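Local structure of protein gp18 (Listeria monocytogenes EGD-e, 3GS9) at residues N147-Y150 and L151-I154; E248-V252 and A253-Q257. The protein is a prophage tail protein of the prophage endopeptidase tail family, probably a structural component of the phage tail. All coordinates share one frame; numbering follows the deposited sequence.

Both interactions are local. Each joins neighbouring parts of one continuous piece of chain, and they follow in series without nesting or crossing. Going from the N terminus, interaction 1 comes first. It caps helix 150-161 where strand 141-149 ends. The chain then runs through helix 150-161, the strands up to 197-202 and a long irregular region. Interaction 2 closes a short loop there, just before helix 256-259. Their centres lie 22 Å apart, and their nearest atoms are about 9 Å apart. The two are still linked: residues 248-257 reach strand 141-149 through Arg249 and Val252, and helix 150-161 through bonds to Asp160.

Interaction 1: N147-Y150 and L151-I154; sequences NNNY and LTLI
Asn149 and Thr152 face each other at the start of a helix, their side chains crossing at about a right angle. Asn149 is the N-cap. Asn149 OD1 accepts from Thr152 N at 3.0 Å, and the bond is nearly straight (170°). The N-H comes from above the carbonyl plane. The other branch of the amide turns to the threonine side chain: Asn149 ND2 donates to Thr152 OG1 at 3.0 Å, a more bent bond at 135°. Asn149 CG sits between its backbone N and carbonyl carbon (chi1 71°), which folds the amide back over the first turn. Both ends of the amide are thus engaged, which should limit its rotation. Asn148 lies beside this pair. Its amide rests against the Thr152 methyl, with Asn148 CG 3.6 Å from Thr152 CG2. Asn148 OD1 accepts from Asn149 N at 2.9 Å. Asn148 CB also packs on Leu153 CD2 at 3.6 Å. Past the cap, Leu153 N bonds to Asn149 O and Ile154 N to Tyr150 O, the first helical backbone bonds. Tyr150 points away from this turn; its ring meets Phe119 edge-to-face and its OH bonds to Asp122 O. The chain turns its corner at Asn147 and Asn148, which form a G1 beta bulge opposite Gln101 of strand 100-106. Tyr150, Leu153 and Ile154 pack on Ile118, which sets the start of helix 150-161 against helix 111-118.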
loop_
_atom_site.group_PDB
_atom_site.type_symbol
_atom_site.label_atom_id
_atom_site.label_comp_id
_atom_site.label_asym_id
_atom_site.label_seq_id
_atom_site.Cartn_x
_atom_site.Cartn_y
_atom_site.Cartn_z
ATOM N N ASN A 147 -14.227 -8.184 -19.496
ATOM C CA ASN A 147 -14.578 -7.032 -18.677
ATOM C C ASN A 147 -13.349 -6.324 -18.132
ATOM O O ASN A 147 -13.191 -6.108 -16.921
ATOM C CB ASN A 147 -15.566 -7.445 -17.573
ATOM C CG ASN A 147 -16.236 -6.257 -16.916
ATOM O OD1 ASN A 147 -16.066 -5.119 -17.347
ATOM N ND2 ASN A 147 -17.000 -6.519 -15.858
ATOM N N ASN A 148 -12.428 -5.995 -19.028
ATOM C CA ASN A 148 -11.250 -5.272 -18.609
ATOM C C ASN A 148 -10.536 -4.676 -19.793
ATOM O O ASN A 148 -10.905 -4.890 -20.943
ATOM C CB ASN A 148 -10.285 -6.138 -17.757
ATOM C CG ASN A 148 -9.781 -5.394 -16.516
ATOM O OD1 ASN A 148 -9.246 -4.271 -16.601
ATOM N ND2 ASN A 148 -9.959 -6.007 -15.354
ATOM N N ASN A 149 -9.507 -3.892 -19.495
ATOM C CA ASN A 149 -8.692 -3.324 -20.555
ATOM C C ASN A 149 -7.777 -4.405 -21.132
ATOM O O ASN A 149 -7.499 -5.407 -20.479
ATOM C CB ASN A 149 -7.901 -2.100 -20.104
ATOM C CG ASN A 149 -6.802 -2.448 -19.180
ATOM O OD1 ASN A 149 -5.761 -2.943 -19.617
ATOM N ND2 ASN A 149 -7.039 -2.273 -17.871
ATOM N N TYR A 150 -7.286 -4.168 -22.337
ATOM C CA TYR A 150 -6.557 -5.222 -23.055
ATOM C C TYR A 150 -5.281 -5.651 -22.349
ATOM O O TYR A 150 -4.906 -6.833 -22.390
ATOM C CB TYR A 150 -6.225 -4.800 -24.489
ATOM C CG TYR A 150 -7.407 -4.568 -25.428
ATOM C CD1 TYR A 150 -8.715 -4.933 -25.087
ATOM C CD2 TYR A 150 -7.178 -4.044 -26.686
ATOM C CE1 TYR A 150 -9.773 -4.723 -25.968
ATOM C CE2 TYR A 150 -8.223 -3.852 -27.596
ATOM C CZ TYR A 150 -9.508 -4.182 -27.232
ATOM O OH TYR A 150 -10.532 -3.957 -28.140
ATOM N N LEU A 151 -4.565 -4.704 -21.740
ATOM C CA LEU A 151 -3.312 -5.046 -21.081
ATOM C C LEU A 151 -3.565 -5.949 -19.855
ATOM O O LEU A 151 -2.874 -6.940 -19.647
ATOM C CB LEU A 151 -2.590 -3.761 -20.656
ATOM C CG LEU A 151 -1.203 -3.915 -20.050
ATOM C CD1 LEU A 151 -0.255 -4.656 -20.966
ATOM C CD2 LEU A 151 -0.637 -2.542 -19.753
ATOM N N THR A 152 -4.549 -5.576 -19.033
ATOM C CA THR A 152 -4.887 -6.370 -17.843
ATOM C C THR A 152 -5.302 -7.800 -18.223
ATOM O O THR A 152 -4.880 -8.787 -17.581
ATOM C CB THR A 152 -5.983 -5.684 -17.025
ATOM O OG1 THR A 152 -5.461 -4.439 -16.569
ATOM C CG2 THR A 152 -6.403 -6.580 -15.857
ATOM N N LEU A 153 -6.064 -7.907 -19.315
ATOM C CA LEU A 153 -6.512 -9.198 -19.810
ATOM C C LEU A 153 -5.317 -10.034 -20.281
ATOM O O LEU A 153 -5.213 -11.219 -19.947
ATOM C CB LEU A 153 -7.581 -9.026 -20.913
ATOM C CG LEU A 153 -8.960 -8.472 -20.466
ATOM C CD1 LEU A 153 -9.878 -8.391 -21.693
ATOM C CD2 LEU A 153 -9.562 -9.308 -19.318
ATOM N N ILE A 154 -4.421 -9.421 -21.064
ATOM C CA ILE A 154 -3.213 -10.107 -21.508
ATOM C C ILE A 154 -2.420 -10.598 -20.292
ATOM O O ILE A 154 -1.988 -11.746 -20.222
ATOM C CB ILE A 154 -2.366 -9.198 -22.388
ATOM C CG1 ILE A 154 -3.035 -9.017 -23.747
ATOM C CG2 ILE A 154 -0.942 -9.756 -22.546
ATOM C CD1 ILE A 154 -2.330 -8.044 -24.674
#

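Interaction 2: E248-V252 and A253-Q257; sequences ERYTV and AGNMQ
Ala253 opens the contact with its backbone: Ala253 O lies at the edge of the Tyr250 ring, near the ring plane, 3.3 Å from Tyr250 CD2. Ala253 O also accepts from Met256 N at 3.0 Å. That bond closes a type II' beta turn from Ala253 to Met256. Gly254 follows with a positive phi of 54°, which suits the second position of this turn. Asn255 comes next, at the N-cap position of helix 256-259, though its side chain makes no capping bond. A chi1 of 71° tucks the amide over its own backbone and up to the tyrosine hydroxyl. Tyr250 OH donates to Asn255 OD1 at 2.5 Å, a short bond, with the donor tilted 18° from the carbonyl plane. The two side chains cross at about a right angle. Met256, a selenomethionine, bends at chi2 and chi3, which brings CE over one face of the Tyr250 ring. Met256 CE stands 3.8 Å from Tyr250 CD2, offset toward the rim, in a CH-pi contact. The selenium lies obliquely farther out, a Met-aromatic arrangement. Tyr250 OH also bonds to Arg259 NH1, and Asn255 ND2 bonds to Asp160 O. The hydroxyl therefore links an amide and a guanidinium; the positive charge probably polarises it and may strengthen its donation to Asn255. Polar bonds grip the ring's outer end, while the methyl packs on its face.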
loop_
_atom_site.group_PDB
_atom_site.type_symbol
_atom_site.label_atom_id
_atom_site.label_comp_id
_atom_site.label_asym_id
_atom_site.label_seq_id
_atom_site.Cartn_x
_atom_site.Cartn_y
_atom_site.Cartn_z
ATOM N N GLU A 248 -10.206 -21.565 -8.011
ATOM C CA GLU A 248 -11.604 -22.004 -7.920
ATOM C C GLU A 248 -12.205 -22.359 -9.271
ATOM O O GLU A 248 -13.317 -22.880 -9.348
ATOM C CB GLU A 248 -12.478 -20.887 -7.305
ATOM C CG GLU A 248 -12.708 -19.676 -8.242
ATOM C CD GLU A 248 -13.615 -18.595 -7.647
ATOM O OE1 GLU A 248 -14.566 -18.929 -6.903
ATOM O OE2 GLU A 248 -13.383 -17.402 -7.943
ATOM N N ARG A 249 -11.505 -22.010 -10.352
ATOM C CA ARG A 249 -12.011 -22.287 -11.708
ATOM C C ARG A 249 -11.742 -23.711 -12.190
ATOM O O ARG A 249 -12.407 -24.217 -13.105
ATOM C CB ARG A 249 -11.350 -21.321 -12.701
ATOM C CG ARG A 249 -11.555 -19.871 -12.386
ATOM C CD ARG A 249 -10.780 -18.981 -13.340
ATOM N NE ARG A 249 -9.329 -19.152 -13.170
ATOM C CZ ARG A 249 -8.431 -18.690 -14.024
ATOM N NH1 ARG A 249 -8.799 -17.974 -15.067
ATOM N NH2 ARG A 249 -7.151 -18.938 -13.815
ATOM N N TYR A 250 -10.735 -24.345 -11.603
ATOM C CA TYR A 250 -10.311 -25.632 -12.035
ATOM C C TYR A 250 -11.177 -26.736 -11.419
ATOM O O TYR A 250 -11.146 -26.958 -10.202
ATOM C CB TYR A 250 -8.869 -25.872 -11.628
ATOM C CG TYR A 250 -7.786 -25.172 -12.401
ATOM C CD1 TYR A 250 -7.817 -23.797 -12.626
ATOM C CD2 TYR A 250 -6.660 -25.896 -12.830
ATOM C CE1 TYR A 250 -6.773 -23.158 -13.315
ATOM C CE2 TYR A 250 -5.606 -25.272 -13.490
ATOM C CZ TYR A 250 -5.669 -23.905 -13.743
ATOM O OH TYR A 250 -4.632 -23.275 -14.376
ATOM N N THR A 251 -11.920 -27.440 -12.267
ATOM C CA THR A 251 -12.697 -28.612 -11.829
ATOM C C THR A 251 -11.975 -29.924 -12.183
ATOM O O THR A 251 -12.407 -31.000 -11.768
ATOM C CB THR A 251 -14.111 -28.622 -12.420
ATOM O OG1 THR A 251 -14.020 -28.722 -13.845
ATOM C CG2 THR A 251 -14.879 -27.386 -12.018
ATOM N N VAL A 252 -10.905 -29.807 -12.966
ATOM C CA VAL A 252 -9.968 -30.876 -13.271
ATOM C C VAL A 252 -8.579 -30.260 -13.191
ATOM O O VAL A 252 -8.438 -29.048 -13.306
ATOM C CB VAL A 252 -10.228 -31.518 -14.669
ATOM C CG1 VAL A 252 -11.541 -32.272 -14.668
ATOM C CG2 VAL A 252 -10.208 -30.486 -15.804
ATOM N N ALA A 253 -7.566 -31.102 -13.003
ATOM C CA ALA A 253 -6.211 -30.634 -12.779
ATOM C C ALA A 253 -5.714 -29.676 -13.865
ATOM O O ALA A 253 -5.057 -28.686 -13.547
ATOM C CB ALA A 253 -5.281 -31.818 -12.659
ATOM N N GLY A 254 -5.995 -29.974 -15.135
ATOM C CA GLY A 254 -5.534 -29.122 -16.218
ATOM C C GLY A 254 -4.028 -28.926 -16.123
ATOM O O GLY A 254 -3.259 -29.880 -15.866
ATOM N N ASN A 255 -3.594 -27.677 -16.289
ATOM C CA ASN A 255 -2.163 -27.340 -16.283
ATOM C C ASN A 255 -1.610 -27.050 -14.875
ATOM O O ASN A 255 -0.531 -26.425 -14.713
ATOM C CB ASN A 255 -1.930 -26.155 -17.230
ATOM C CG ASN A 255 -2.501 -24.836 -16.691
ATOM O OD1 ASN A 255 -2.920 -24.760 -15.528
ATOM N ND2 ASN A 255 -2.475 -23.773 -17.529
HETATM N N MSE A 256 -2.329 -27.466 -13.843
HETATM C CA MSE A 256 -1.943 -27.113 -12.463
HETATM C C MSE A 256 -0.539 -27.578 -12.082
HETATM O O MSE A 256 0.207 -26.832 -11.498
HETATM C CB MSE A 256 -2.966 -27.669 -11.466
HETATM C CG MSE A 256 -2.697 -27.301 -10.010
HETATM SE SE MSE A 256 -2.699 -25.436 -9.656
HETATM C CE MSE A 256 -4.688 -25.166 -9.648
ATOM N N GLN A 257 -0.190 -28.824 -12.394
ATOM C CA GLN A 257 1.158 -29.363 -12.021
ATOM C C GLN A 257 2.286 -28.469 -12.522
ATOM O O GLN A 257 3.215 -28.173 -11.813
ATOM C CB GLN A 257 1.327 -30.779 -12.564
ATOM C CG GLN A 257 2.713 -31.417 -12.380
ATOM C CD GLN A 257 2.771 -32.392 -11.231
ATOM O OE1 GLN A 257 2.313 -32.104 -10.126
ATOM N NE2 GLN A 257 3.336 -33.566 -11.487
#